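Uncharacterized protein (Aeropyrum pernix, PDB 3P1Z) is uncharacterized, but its family suggests that it may bind nucleic acid and act as a tRNA-intron lyase. Local coordinates at residues Gly6-Leu17 / Gly59-Arg67. Numbering follows the deposited sequence.
Sequences GEVAGCKAAARL and GMLCMGETR
The flat guanidinium of R67 lies between C11 SG, over the centre of one face, and E7 OE1, over the opposite face. Carboxylate and guanidinium planes are 54° apart. E7 OE2 is 3.6 Å from R67 NE, a long salt bridge of charges only, with no N-H aimed at the oxygen. At the edge, near the guanidinium plane, is the A9 carbonyl, whose modelled place is doubtful. With CG anti to the backbone N (chi1 -166°) and an extended chain, E7 reaches across R67. E7 N donates almost straight to the syn lone pair of E65 OE2, 3.3 Å away.

The C11-C62 disulfide ties the two segments covalently. Beside it, K12 N gives a 3.0 Å bond to M60 O. C62 N donates to A13 O at 3.0 Å and A15 N to C62 O at 2.6 Å. A14 and C62 thus form a single beta bridge. A15 CB meets both L61 CD1 and M63 SD, each at 3.7 Å.

By sequence, this region matches the N-terminal domain of SEN2-like tRNA-intron endonucleases. The connection between helices 49-57 and 68-79 runs along strand 14-18, whose other edge pairs with strand 21-26. M63 also packs on helix 68-79, and L61 on Y32 of helix 30-38.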
loop_
_atom_site.group_PDB
_atom_site.type_symbol
_atom_site.label_atom_id
_atom_site.label_comp_id
_atom_site.label_asym_id
_atom_site.label_seq_id
_atom_site.Cartn_x
_atom_site.Cartn_y
_atom_site.Cartn_z
ATOM N N GLY A 6 15.305 -27.808 45.289
ATOM C CA GLY A 6 14.609 -27.647 44.028
ATOM C C GLY A 6 13.517 -26.606 44.197
ATOM O O GLY A 6 12.946 -26.474 45.282
ATOM N N GLU A 7 13.234 -25.854 43.137
ATOM C CA GLU A 7 12.172 -24.848 43.160
ATOM C C GLU A 7 10.904 -25.387 42.478
ATOM O O GLU A 7 10.730 -25.244 41.258
ATOM C CB GLU A 7 12.656 -23.561 42.473
ATOM C CG GLU A 7 11.797 -22.312 42.717
ATOM C CD GLU A 7 12.325 -21.089 41.975
ATOM O OE1 GLU A 7 12.167 -19.963 42.496
ATOM O OE2 GLU A 7 12.907 -21.258 40.876
ATOM N N VAL A 8 10.029 -26.018 43.265
ATOM C CA VAL A 8 8.818 -26.647 42.724
ATOM C C VAL A 8 7.551 -25.837 43.035
ATOM O O VAL A 8 6.472 -26.141 42.527
ATOM C CB VAL A 8 8.646 -28.120 43.226
ATOM C CG1 VAL A 8 9.959 -28.894 43.091
ATOM C CG2 VAL A 8 8.141 -28.168 44.666
ATOM N N ALA A 9 7.699 -24.804 43.867
ATOM C CA ALA A 9 6.589 -23.921 44.241
ATOM C C ALA A 9 6.093 -23.085 43.048
ATOM O O ALA A 9 6.876 -22.375 42.418
ATOM C CB ALA A 9 6.999 -23.010 45.415
ATOM N N GLY A 10 4.800 -23.166 42.739
ATOM C CA GLY A 10 4.229 -22.351 41.675
ATOM C C GLY A 10 4.071 -23.031 40.322
ATOM O O GLY A 10 3.253 -22.604 39.505
ATOM N N CYS A 11 4.862 -24.072 40.070
ATOM C CA CYS A 11 4.716 -24.880 38.864
ATOM C C CYS A 11 3.627 -25.915 39.118
ATOM O O CYS A 11 3.471 -26.377 40.245
ATOM C CB CYS A 11 6.027 -25.595 38.549
ATOM S SG CYS A 11 7.472 -24.792 39.276
ATOM N N LYS A 12 2.870 -26.272 38.087
ATOM C CA LYS A 12 1.919 -27.377 38.196
ATOM C C LYS A 12 2.504 -28.633 37.554
ATOM O O LYS A 12 1.770 -29.579 37.259
ATOM C CB LYS A 12 0.565 -27.037 37.558
ATOM C CG LYS A 12 -0.338 -26.148 38.392
ATOM C CD LYS A 12 -1.533 -25.727 37.564
ATOM C CE LYS A 12 -2.245 -24.507 38.128
ATOM N NZ LYS A 12 -3.046 -23.796 37.079
ATOM N N ALA A 13 3.824 -28.626 37.349
ATOM C CA ALA A 13 4.565 -29.746 36.750
ATOM C C ALA A 13 5.969 -29.328 36.294
ATOM O O ALA A 13 6.220 -28.159 36.009
ATOM C CB ALA A 13 3.794 -30.352 35.589
ATOM N N ALA A 14 6.880 -30.292 36.211
ATOM C CA ALA A 14 8.286 -30.000 35.904
ATOM C C ALA A 14 8.857 -30.932 34.835
ATOM O O ALA A 14 8.641 -32.145 34.878
ATOM C CB ALA A 14 9.132 -30.056 37.169
ATOM N N ALA A 15 9.592 -30.357 33.884
ATOM C CA ALA A 15 9.970 -31.072 32.661
ATOM C C ALA A 15 11.406 -30.816 32.211
ATOM O O ALA A 15 11.948 -29.735 32.401
ATOM C CB ALA A 15 8.995 -30.731 31.531
ATOM N N ARG A 16 12.009 -31.826 31.599
ATOM C CA ARG A 16 13.379 -31.723 31.115
ATOM C C ARG A 16 13.385 -31.657 29.603
ATOM O O ARG A 16 12.478 -32.158 28.943
ATOM C CB ARG A 16 14.187 -32.942 31.528
ATOM C CG ARG A 16 13.937 -34.126 30.636
ATOM C CD ARG A 16 15.052 -35.141 30.724
ATOM N NE ARG A 16 14.658 -36.391 30.083
ATOM C CZ ARG A 16 14.048 -37.393 30.713
ATOM N NH1 ARG A 16 13.773 -37.291 32.010
ATOM N NH2 ARG A 16 13.717 -38.498 30.048
ATOM N N LEU A 17 14.422 -31.054 29.046
ATOM C CA LEU A 17 14.504 -30.930 27.606
ATOM C C LEU A 17 15.439 -31.984 27.048
ATOM O O LEU A 17 16.645 -31.926 27.270
ATOM C CB LEU A 17 15.007 -29.544 27.219
ATOM C CG LEU A 17 15.016 -29.334 25.709
ATOM C CD1 LEU A 17 13.601 -29.492 25.170
ATOM C CD2 LEU A 17 15.583 -27.967 25.376
ATOM N N GLY A 59 3.939 -19.947 33.104
ATOM C CA GLY A 59 4.622 -20.166 34.364
ATOM C C GLY A 59 4.188 -21.451 35.050
ATOM O O GLY A 59 4.576 -21.708 36.197
ATOM N N MET A 60 3.388 -22.253 34.339
ATOM C CA MET A 60 2.815 -23.501 34.861
ATOM C C MET A 60 3.699 -24.735 34.651
ATOM O O MET A 60 3.443 -25.798 35.216
ATOM C CB MET A 60 1.459 -23.785 34.210
ATOM C CG MET A 60 0.508 -22.600 34.140
ATOM S SD MET A 60 -0.011 -22.036 35.763
ATOM C CE MET A 60 1.142 -20.697 36.029
ATOM N N LEU A 61 4.723 -24.610 33.819
ATOM C CA LEU A 61 5.586 -25.748 33.554
ATOM C C LEU A 61 7.046 -25.365 33.699
ATOM O O LEU A 61 7.564 -24.515 32.986
ATOM C CB LEU A 61 5.323 -26.338 32.168
ATOM C CG LEU A 61 6.326 -27.436 31.784
ATOM C CD1 LEU A 61 6.039 -28.773 32.483
ATOM C CD2 LEU A 61 6.390 -27.629 30.279
ATOM N N CYS A 62 7.717 -25.994 34.643
ATOM C CA CYS A 62 9.119 -25.685 34.845
ATOM C C CYS A 62 9.945 -26.603 33.967
ATOM O O CYS A 62 9.566 -27.746 33.720
ATOM C CB CYS A 62 9.504 -25.816 36.325
ATOM S SG CYS A 62 8.320 -25.017 37.443
ATOM N N MET A 63 11.061 -26.086 33.476
ATOM C CA MET A 63 11.995 -26.879 32.698
ATOM C C MET A 63 13.281 -26.976 33.489
ATOM O O MET A 63 14.294 -26.385 33.107
ATOM C CB MET A 63 12.270 -26.225 31.341
ATOM C CG MET A 63 11.080 -26.187 30.395
ATOM S SD MET A 63 10.531 -27.838 29.905
ATOM C CE MET A 63 12.067 -28.547 29.314
ATOM N N GLY A 64 13.226 -27.713 34.601
ATOM C CA GLY A 64 14.347 -27.823 35.521
ATOM C C GLY A 64 14.240 -26.736 36.567
ATOM O O GLY A 64 13.237 -26.653 37.283
ATOM N N GLU A 65 15.271 -25.897 36.642
ATOM C CA GLU A 65 15.266 -24.723 37.512
ATOM C C GLU A 65 14.886 -23.465 36.741
ATOM O O GLU A 65 14.909 -22.357 37.281
ATOM C CB GLU A 65 16.631 -24.538 38.183
ATOM C CG GLU A 65 16.837 -25.443 39.374
ATOM C CD GLU A 65 15.663 -25.384 40.338
ATOM O OE1 GLU A 65 15.528 -24.362 41.056
ATOM O OE2 GLU A 65 14.878 -26.361 40.377
ATOM N N THR A 66 14.537 -23.646 35.472
ATOM C CA THR A 66 14.193 -22.521 34.614
ATOM C C THR A 66 12.683 -22.329 34.558
ATOM O O THR A 66 11.933 -23.292 34.401
ATOM C CB THR A 66 14.761 -22.713 33.196
ATOM O OG1 THR A 66 16.175 -22.919 33.284
ATOM C CG2 THR A 66 14.491 -21.488 32.346
ATOM N N ARG A 67 12.235 -21.089 34.710
ATOM C CA ARG A 67 10.806 -20.810 34.671
ATOM C C ARG A 67 10.388 -19.868 33.546
ATOM O O ARG A 67 11.224 -19.258 32.877
ATOM C CB ARG A 67 10.325 -20.236 36.003
ATOM C CG ARG A 67 10.482 -21.156 37.179
ATOM C CD ARG A 67 9.401 -20.851 38.203
ATOM N NE ARG A 67 9.589 -21.608 39.436
ATOM C CZ ARG A 67 8.782 -21.545 40.491
ATOM N NH1 ARG A 67 7.710 -20.751 40.474
ATOM N NH2 ARG A 67 9.053 -22.279 41.564
#